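Local coordinates for protein cytosine deaminase (Klebsiella pneumoniae, PDB 4R85) that probably deaminates 5-methylcytosine hydrolytically, releasing ammonia, with the base bound beside an iron(II) ion in an amidohydrolase barrel, at residues D380-A383 against V384-A388; I325-A328 against G329-C333; M164-A167 against I168-G171. One frame throughout, in Å; residues are numbered along the deposited sequence.

Contact 1: residues D380-A383 against V384-A388; sequences DYEA and VRRQA
Glu382 gathers Arg385 and Arg386 into a salt-bridge network on one flank of the short helix 380-386. Its OE1 takes the NH1 of Arg385 at 3.0 Å, through the syn lone pair that faces the other carboxylate oxygen, with an N-H...O angle of 153°. The same OE1 also meets NE of Arg386 in a weak, long bond of 3.4 Å at the edge of that guanidinium, while OE2 receives a second weak bond from NE of Arg385. Glu382 can reach both because its chain is bent at chi2 (-65°), which folds the carboxylate alongside Arg385, the two side chains pointing the same way. Apolar atoms add to this cluster: CG of Arg386 lies above the Arg385 guanidinium, offset toward its rim, and CD of Arg385 comes 3.7 Å from the OH of Tyr381. Tyr381 and Arg385 both reach the second subunit, where Tyr381 OH bonds to the carbonyl of Pro316 and Arg385 NH2 to that of Gly318.

Backbone bonds follow the helical pattern from Asp380 to Arg386 and then change. Gln387 leaves the helix with positive phi, and the N of Ala388 turns back to the O of Ala383, 2.9 Å away and in the carbonyl plane. The amide of Gln387 folds back too, its NE2 giving a nearly straight bond of 3.1 Å to the O of Val384; NE2 also bonds to the carbonyl of Leu323.

Beyond these segments, Val384 packs on helices 322-332 and 338-342, and Asp380 pairs with Arg9. The helix lies between strands 372-375 and 390-395, antiparallel neighbours in the mixed sheet, and packs against the second subunit.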
ATOM      1  N   ASP A 380      12.806  -3.535  11.885  1.00 18.39           N
ATOM      2  CA  ASP A 380      11.996  -2.588  11.100  1.00 19.10           C
ATOM      3  C   ASP A 380      11.633  -3.131   9.715  1.00 20.53           C
ATOM      4  O   ASP A 380      10.492  -3.029   9.277  1.00 19.37           O
ATOM      5  CB  ASP A 380      12.737  -1.258  10.896  1.00 16.52           C
ATOM      6  CG  ASP A 380      12.827  -0.418  12.159  1.00 21.14           C
ATOM      7  OD1 ASP A 380      12.954  -0.981  13.268  1.00 18.21           O
ATOM      8  OD2 ASP A 380      12.799   0.828  12.025  1.00 17.22           O
ATOM      9  N   TYR A 381      12.625  -3.686   9.028  1.00 18.50           N
ATOM     10  CA  TYR A 381      12.452  -4.213   7.677  1.00 16.69           C
ATOM     11  C   TYR A 381      11.377  -5.293   7.612  1.00 20.59           C
ATOM     12  O   TYR A 381      10.484  -5.248   6.765  1.00 16.51           O
ATOM     13  CB  TYR A 381      13.778  -4.784   7.174  1.00 18.74           C
ATOM     14  CG  TYR A 381      13.663  -5.557   5.882  1.00 21.52           C
ATOM     15  CD1 TYR A 381      13.562  -4.898   4.666  1.00 22.08           C
ATOM     16  CD2 TYR A 381      13.659  -6.948   5.878  1.00 27.32           C
ATOM     17  CE1 TYR A 381      13.466  -5.596   3.481  1.00 19.80           C
ATOM     18  CE2 TYR A 381      13.561  -7.659   4.697  1.00 28.73           C
ATOM     19  CZ  TYR A 381      13.468  -6.974   3.500  1.00 29.52           C
ATOM     20  OH  TYR A 381      13.376  -7.671   2.318  1.00 34.91           O
ATOM     21  N   GLU A 382      11.469  -6.271   8.507  1.00 17.94           N
ATOM     22  CA  GLU A 382      10.481  -7.342   8.536  1.00 21.10           C
ATOM     23  C   GLU A 382       9.102  -6.829   8.945  1.00 21.29           C
ATOM     24  O   GLU A 382       8.087  -7.308   8.444  1.00 20.39           O
ATOM     25  CB  GLU A 382      10.951  -8.478   9.449  1.00 18.35           C
ATOM     26  CG  GLU A 382      12.106  -9.254   8.844  1.00 24.28           C
ATOM     27  CD  GLU A 382      11.690  -9.988   7.572  1.00 33.52           C
ATOM     28  OE1 GLU A 382      10.609 -10.611   7.577  1.00 34.06           O
ATOM     29  OE2 GLU A 382      12.430  -9.936   6.570  1.00 40.80           O
ATOM     30  N   ALA A 383       9.070  -5.848   9.841  1.00 17.15           N
ATOM     31  CA  ALA A 383       7.800  -5.272  10.275  1.00 16.38           C
ATOM     32  C   ALA A 383       7.009  -4.724   9.089  1.00 17.53           C
ATOM     33  O   ALA A 383       5.825  -5.035   8.933  1.00 17.83           O
ATOM     34  CB  ALA A 383       8.025  -4.188  11.335  1.00 15.58           C
ATOM     35  N   VAL A 384       7.662  -3.941   8.231  1.00 18.66           N
ATOM     36  CA  VAL A 384       6.960  -3.353   7.087  1.00 16.09           C
ATOM     37  C   VAL A 384       6.742  -4.364   5.954  1.00 19.30           C
ATOM     38  O   VAL A 384       5.701  -4.350   5.280  1.00 17.49           O
ATOM     39  CB  VAL A 384       7.622  -2.031   6.573  1.00 17.41           C
ATOM     40  CG1 VAL A 384       8.906  -2.294   5.808  1.00 21.12           C
ATOM     41  CG2 VAL A 384       6.627  -1.247   5.687  1.00 18.72           C
ATOM     42  N   ARG A 385       7.702  -5.263   5.762  1.00 18.05           N
ATOM     43  CA  ARG A 385       7.585  -6.240   4.689  1.00 19.00           C
ATOM     44  C   ARG A 385       6.434  -7.195   4.943  1.00 22.25           C
ATOM     45  O   ARG A 385       5.695  -7.536   4.017  1.00 16.46           O
ATOM     46  CB  ARG A 385       8.861  -7.060   4.511  1.00 15.20           C
ATOM     47  CG  ARG A 385       8.797  -7.944   3.270  1.00 15.56           C
ATOM     48  CD  ARG A 385      10.011  -8.854   3.137  1.00 17.38           C
ATOM     49  NE  ARG A 385      10.053  -9.874   4.181  1.00 18.43           N
ATOM     50  CZ  ARG A 385       9.358 -11.013   4.162  1.00 22.99           C
ATOM     51  NH1 ARG A 385       9.472 -11.879   5.167  1.00 21.67           N
ATOM     52  NH2 ARG A 385       8.547 -11.293   3.148  1.00 20.99           N
ATOM     53  N   ARG A 386       6.308  -7.634   6.195  1.00 17.75           N
ATOM     54  CA  ARG A 386       5.284  -8.604   6.567  1.00 17.43           C
ATOM     55  C   ARG A 386       3.982  -7.966   7.051  1.00 18.83           C
ATOM     56  O   ARG A 386       3.013  -8.678   7.292  1.00 19.37           O
ATOM     57  CB  ARG A 386       5.809  -9.548   7.648  1.00 17.12           C
ATOM     58  CG  ARG A 386       7.081 -10.273   7.243  1.00 23.59           C
ATOM     59  CD  ARG A 386       7.113 -11.686   7.789  1.00 37.23           C
ATOM     60  NE  ARG A 386       7.756 -11.778   9.092  1.00 48.45           N
ATOM     61  CZ  ARG A 386       7.124 -12.083  10.223  1.00 51.26           C
ATOM     62  NH1 ARG A 386       7.803 -12.155  11.363  1.00 43.52           N
ATOM     63  NH2 ARG A 386       5.817 -12.319  10.219  1.00 50.91           N
ATOM     64  N   GLN A 387       3.973  -6.641   7.197  1.00 20.10           N
ATOM     65  CA  GLN A 387       2.869  -5.931   7.840  1.00 22.57           C
ATOM     66  C   GLN A 387       2.580  -6.582   9.189  1.00 21.48           C
ATOM     67  O   GLN A 387       1.461  -7.036   9.448  1.00 19.68           O
ATOM     68  CB  GLN A 387       1.630  -5.932   6.940  1.00 20.13           C
ATOM     69  CG  GLN A 387       1.817  -5.140   5.649  1.00 21.62           C
ATOM     70  CD  GLN A 387       1.822  -3.644   5.893  1.00 20.97           C
ATOM     71  OE1 GLN A 387       0.776  -3.046   6.136  1.00 18.71           O
ATOM     72  NE2 GLN A 387       3.005  -3.035   5.855  1.00 14.95           N
ATOM     73  N   ALA A 388       3.613  -6.640  10.030  1.00 20.83           N
ATOM     74  CA  ALA A 388       3.580  -7.427  11.263  1.00 20.44           C
ATOM     75  C   ALA A 388       2.400  -7.083  12.164  1.00 20.06           C
ATOM     76  O   ALA A 388       2.102  -5.915  12.402  1.00 19.46           O
ATOM     77  CB  ALA A 388       4.897  -7.280  12.033  1.00 17.39           C
TER

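Contact 2: residues I325-A328 against G329-C333; sequences ILDA and GLHIC
Ile325 meets the following turn through its carbonyl, Ile325 O accepting Gly329 N at 2.8 Å; its side chain packs instead on Phe305 of strand 303-305 and on Pro271 and Thr272 of helix 271-277. Leu326 makes the apolar contact of this turn. Its CD1 lies 4.0 Å from CG of Leu330, the two leucines slanting across each other, and CG of Leu330 also sits 3.2 Å from the O of Leu326, the carbonyl that accepts the N-H of Leu330.

Asp327 is the polar centre. Its O accepts two donors from His331: the backbone N at 3.2 Å, and the ring ND1 at 2.7 Å with an N-H...O angle of 162°. The carbonyl oxygen lies near the ring plane, whereas ND1 stands above the carbonyl plane. A chi1 of -75° for His331, with CG beside its backbone N, swings the imidazole back along the helix to that oxygen. The double grip belongs to helix 322-332, which follows strand 303-305, the last parallel strand of the amidohydrolase barrel, and runs at the subunit interface. Across it, the NE2 of His331 bonds to Tyr315 OH and the OD1 of Asp327 forms a salt bridge with Arg324, both of the second subunit. Within the helix, OD2 of Asp327 comes 3.1 Å from CE1 of His331, with carboxylate and imidazole planes nearly perpendicular (80°).

Ala328 closes the segment: Ala328 O accepts Ile332 N at 2.9 Å, and CG1 of Ile332 packs against that same oxygen while the isoleucine side chain reaches Ile275 of helix 271-277.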
ATOM      1  N   ILE A 325       0.130   2.563   5.880  1.00 11.14           N
ATOM      2  CA  ILE A 325       0.522   3.921   5.493  1.00 15.20           C
ATOM      3  C   ILE A 325       2.031   4.039   5.319  1.00 17.97           C
ATOM      4  O   ILE A 325       2.526   4.650   4.357  1.00 15.84           O
ATOM      5  CB  ILE A 325       0.101   4.942   6.568  1.00 19.68           C
ATOM      6  CG1 ILE A 325      -1.402   4.879   6.822  1.00 23.58           C
ATOM      7  CG2 ILE A 325       0.549   6.354   6.205  1.00 20.18           C
ATOM      8  CD1 ILE A 325      -2.265   4.627   5.617  1.00 18.84           C
ATOM      9  N   LEU A 326       2.762   3.465   6.269  1.00 12.27           N
ATOM     10  CA  LEU A 326       4.209   3.432   6.190  1.00 12.15           C
ATOM     11  C   LEU A 326       4.643   2.786   4.887  1.00 12.22           C
ATOM     12  O   LEU A 326       5.479   3.325   4.183  1.00 15.01           O
ATOM     13  CB  LEU A 326       4.799   2.680   7.391  1.00 11.34           C
ATOM     14  CG  LEU A 326       6.322   2.495   7.399  1.00 14.08           C
ATOM     15  CD1 LEU A 326       7.018   3.848   7.366  1.00 15.28           C
ATOM     16  CD2 LEU A 326       6.758   1.689   8.630  1.00 15.98           C
ATOM     17  N   ASP A 327       4.069   1.629   4.565  1.00 11.66           N
ATOM     18  CA  ASP A 327       4.395   0.938   3.321  1.00 13.74           C
ATOM     19  C   ASP A 327       4.198   1.873   2.113  1.00 13.37           C
ATOM     20  O   ASP A 327       5.100   2.046   1.272  1.00 12.04           O
ATOM     21  CB  ASP A 327       3.502  -0.297   3.190  1.00 19.68           C
ATOM     22  CG  ASP A 327       3.893  -1.195   2.034  1.00 25.95           C
ATOM     23  OD1 ASP A 327       2.985  -1.616   1.280  1.00 26.36           O
ATOM     24  OD2 ASP A 327       5.095  -1.512   1.896  1.00 24.56           O
ATOM     25  N   ALA A 328       3.024   2.495   2.055  1.00 11.62           N
ATOM     26  CA  ALA A 328       2.679   3.412   0.974  1.00 13.89           C
ATOM     27  C   ALA A 328       3.682   4.552   0.874  1.00 14.33           C
ATOM     28  O   ALA A 328       4.152   4.890  -0.210  1.00 13.88           O
ATOM     29  CB  ALA A 328       1.277   3.976   1.199  1.00 15.74           C
ATOM     30  N   GLY A 329       3.995   5.140   2.021  1.00 12.93           N
ATOM     31  CA  GLY A 329       4.901   6.268   2.081  1.00 12.20           C
ATOM     32  C   GLY A 329       6.279   5.913   1.577  1.00 15.55           C
ATOM     33  O   GLY A 329       6.863   6.654   0.794  1.00 12.22           O
ATOM     34  N   LEU A 330       6.805   4.774   2.018  1.00 12.28           N
ATOM     35  CA  LEU A 330       8.134   4.358   1.580  1.00 13.28           C
ATOM     36  C   LEU A 330       8.216   4.156   0.063  1.00 12.17           C
ATOM     37  O   LEU A 330       9.249   4.456  -0.555  1.00 11.72           O
ATOM     38  CB  LEU A 330       8.574   3.088   2.314  1.00 13.01           C
ATOM     39  CG  LEU A 330       8.689   3.176   3.837  1.00 12.96           C
ATOM     40  CD1 LEU A 330       9.126   1.826   4.392  1.00 16.36           C
ATOM     41  CD2 LEU A 330       9.679   4.256   4.255  1.00 16.12           C
ATOM     42  N   HIS A 331       7.143   3.637  -0.531  1.00 13.38           N
ATOM     43  CA  HIS A 331       7.100   3.437  -1.984  1.00 11.14           C
ATOM     44  C   HIS A 331       7.005   4.768  -2.733  1.00 15.07           C
ATOM     45  O   HIS A 331       7.801   5.051  -3.628  1.00 15.00           O
ATOM     46  CB  HIS A 331       5.894   2.572  -2.392  1.00 17.43           C
ATOM     47  CG  HIS A 331       6.051   1.114  -2.097  1.00 16.49           C
ATOM     48  ND1 HIS A 331       5.990   0.598  -0.817  1.00 16.86           N
ATOM     49  CD2 HIS A 331       6.234   0.055  -2.922  1.00 12.69           C
ATOM     50  CE1 HIS A 331       6.151  -0.714  -0.867  1.00 15.97           C
ATOM     51  NE2 HIS A 331       6.302  -1.069  -2.131  1.00 14.80           N
ATOM     52  N   ILE A 332       6.018   5.583  -2.370  1.00 13.37           N
ATOM     53  CA  ILE A 332       5.743   6.825  -3.102  1.00 10.77           C
ATOM     54  C   ILE A 332       6.877   7.848  -2.970  1.00 11.75           C
ATOM     55  O   ILE A 332       7.149   8.617  -3.896  1.00 13.97           O
ATOM     56  CB  ILE A 332       4.398   7.458  -2.655  1.00 12.39           C
ATOM     57  CG1 ILE A 332       3.270   6.432  -2.801  1.00 21.82           C
ATOM     58  CG2 ILE A 332       4.069   8.673  -3.516  1.00 16.42           C
ATOM     59  CD1 ILE A 332       1.905   6.883  -2.239  1.00 23.05           C
ATOM     60  N   CYS A 333       7.544   7.837  -1.818  1.00 10.91           N
ATOM     61  CA  CYS A 333       8.596   8.806  -1.513  1.00 11.43           C
ATOM     62  C   CYS A 333       9.992   8.306  -1.883  1.00 14.11           C
ATOM     63  O   CYS A 333      10.986   8.981  -1.607  1.00 13.49           O
ATOM     64  CB  CYS A 333       8.557   9.179  -0.027  1.00 16.39           C
ATOM     65  SG  CYS A 333       6.968   9.936   0.457  1.00 16.01           S
TER

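Contact 3: residues M164-A167 against I168-G171; sequences MTRA and IEMG
Arg166 crosses Met170 at about a right angle, one turn apart at the end of helix 160-170. From CB, its CG stands opposite the backbone N (chi1 179°) and passes 4.1 Å from SD of Met170. A bend at chi2 (68°) then carries the chain along the helix, and NE comes 3.8 Å from CG of Met170. That methylene sits over the centre of the guanidinium face, 3.6 Å from CZ and equally close to NH2. The remaining nitrogen, NH1, turns to Glu169: it approaches OE1 at 3.9 Å in a long salt bridge, with OE1 at the edge of the guanidinium and the carboxylate plane steeply inclined to it (76°). Carbon thus covers one face of the guanidinium, and the long salt bridge probably adds no more than a weak attraction at its edge. Glu169 has a stronger partner for OE2 in Tyr202 OH, while its chain runs beside Thr165.

Ile168 and Met164, both buried, touch Val175 of strand 174-175, and Met170 packs on helix 126-137. Gly171 ends the helix with positive phi; its N bonds weakly to the O of Ala167 and to the O of Ile168. This Schellman motif closes the helix of a beta-alpha-beta crossover between strands 143-149 and 174-175, the repeating connection of a TIM-type barrel.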
ATOM      1  N   MET A 164     -12.500  29.990  15.986  1.00 13.88           N
ATOM      2  CA  MET A 164     -11.168  29.477  16.351  1.00 13.52           C
ATOM      3  C   MET A 164     -10.869  29.778  17.817  1.00 14.01           C
ATOM      4  O   MET A 164     -10.405  28.916  18.557  1.00 19.55           O
ATOM      5  CB  MET A 164     -10.089  30.100  15.470  1.00 16.63           C
ATOM      6  CG  MET A 164     -10.056  29.542  14.047  1.00 15.74           C
ATOM      7  SD  MET A 164      -9.518  27.822  14.028  1.00 15.70           S
ATOM      8  CE  MET A 164      -7.756  28.008  14.413  1.00 13.83           C
ATOM      9  N   THR A 165     -11.156  31.008  18.227  1.00 15.71           N
ATOM     10  CA  THR A 165     -10.894  31.450  19.596  1.00 15.03           C
ATOM     11  C   THR A 165     -11.758  30.669  20.574  1.00 17.06           C
ATOM     12  O   THR A 165     -11.276  30.197  21.604  1.00 16.32           O
ATOM     13  CB  THR A 165     -11.160  32.963  19.734  1.00 15.64           C
ATOM     14  OG1 THR A 165     -10.332  33.674  18.803  1.00 15.82           O
ATOM     15  CG2 THR A 165     -10.884  33.460  21.154  1.00 18.59           C
ATOM     16  N   ARG A 166     -13.038  30.523  20.246  1.00 18.80           N
ATOM     17  CA  ARG A 166     -13.967  29.789  21.104  1.00 16.27           C
ATOM     18  C   ARG A 166     -13.523  28.335  21.248  1.00 15.94           C
ATOM     19  O   ARG A 166     -13.554  27.778  22.339  1.00 18.79           O
ATOM     20  CB  ARG A 166     -15.390  29.864  20.536  1.00 17.36           C
ATOM     21  CG  ARG A 166     -16.425  29.113  21.350  1.00 19.98           C
ATOM     22  CD  ARG A 166     -16.665  29.777  22.706  1.00 21.79           C
ATOM     23  NE  ARG A 166     -17.343  28.860  23.612  1.00 34.28           N
ATOM     24  CZ  ARG A 166     -16.968  28.641  24.865  1.00 42.11           C
ATOM     25  NH1 ARG A 166     -15.928  29.296  25.378  1.00 42.22           N
ATOM     26  NH2 ARG A 166     -17.644  27.779  25.613  1.00 46.00           N
ATOM     27  N   ALA A 167     -13.094  27.728  20.143  1.00 15.81           N
ATOM     28  CA  ALA A 167     -12.630  26.338  20.162  1.00 14.91           C
ATOM     29  C   ALA A 167     -11.433  26.151  21.092  1.00 20.35           C
ATOM     30  O   ALA A 167     -11.343  25.163  21.828  1.00 17.23           O
ATOM     31  CB  ALA A 167     -12.267  25.884  18.748  1.00 14.18           C
ATOM     32  N   ILE A 168     -10.503  27.094  21.029  1.00 16.23           N
ATOM     33  CA  ILE A 168      -9.341  27.084  21.909  1.00 19.13           C
ATOM     34  C   ILE A 168      -9.766  27.266  23.364  1.00 20.04           C
ATOM     35  O   ILE A 168      -9.303  26.546  24.251  1.00 17.40           O
ATOM     36  CB  ILE A 168      -8.314  28.157  21.482  1.00 15.72           C
ATOM     37  CG1 ILE A 168      -7.681  27.760  20.144  1.00 14.11           C
ATOM     38  CG2 ILE A 168      -7.258  28.374  22.566  1.00 20.16           C
ATOM     39  CD1 ILE A 168      -7.080  26.365  20.140  1.00 23.70           C
ATOM     40  N   GLU A 169     -10.674  28.200  23.620  1.00 16.18           N
ATOM     41  CA  GLU A 169     -11.117  28.402  24.994  1.00 17.80           C
ATOM     42  C   GLU A 169     -11.854  27.179  25.544  1.00 21.30           C
ATOM     43  O   GLU A 169     -11.778  26.883  26.740  1.00 17.92           O
ATOM     44  CB  GLU A 169     -11.971  29.667  25.118  1.00 20.43           C
ATOM     45  CG  GLU A 169     -11.173  30.932  24.885  1.00 31.92           C
ATOM     46  CD  GLU A 169     -12.006  32.193  24.989  1.00 41.24           C
ATOM     47  OE1 GLU A 169     -13.251  32.100  24.905  1.00 43.76           O
ATOM     48  OE2 GLU A 169     -11.408  33.278  25.155  1.00 41.93           O
ATOM     49  N   MET A 170     -12.547  26.465  24.664  1.00 16.99           N
ATOM     50  CA  MET A 170     -13.256  25.246  25.047  1.00 19.74           C
ATOM     51  C   MET A 170     -12.286  24.129  25.416  1.00 19.40           C
ATOM     52  O   MET A 170     -12.649  23.188  26.127  1.00 20.54           O
ATOM     53  CB  MET A 170     -14.175  24.778  23.915  1.00 16.94           C
ATOM     54  CG  MET A 170     -15.488  25.538  23.839  1.00 17.76           C
ATOM     55  SD  MET A 170     -16.349  25.139  22.308  1.00 24.02           S
ATOM     56  CE  MET A 170     -16.709  23.400  22.532  1.00 22.08           C
ATOM     57  N   GLY A 171     -11.063  24.227  24.912  1.00 16.91           N
ATOM     58  CA  GLY A 171     -10.002  23.336  25.344  1.00 20.84           C
ATOM     59  C   GLY A 171      -9.258  22.560  24.276  1.00 22.53           C
ATOM     60  O   GLY A 171      -8.494  21.652  24.606  1.00 19.08           O
TER

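Along the chain contact 3 comes first, then contact 2, then contact 1, each spanning the last turns of its own helix and the residue or residues just after it. Contacts 1 and 2 are neighbours, their centres 13 Å apart: the CG2 of Val384 packs on Leu326, Asp327 and Leu330, joining helix 380-386 to helix 322-332, and both contacts touch the second subunit. Contact 3 stands on the other side of the chain's centre, about 35 Å from contact 2 and 41 Å from contact 1, centre to centre. Helix 160-170 lies on the outside of the barrel, whereas helices 322-332 and 380-386 pack together at the subunit interface.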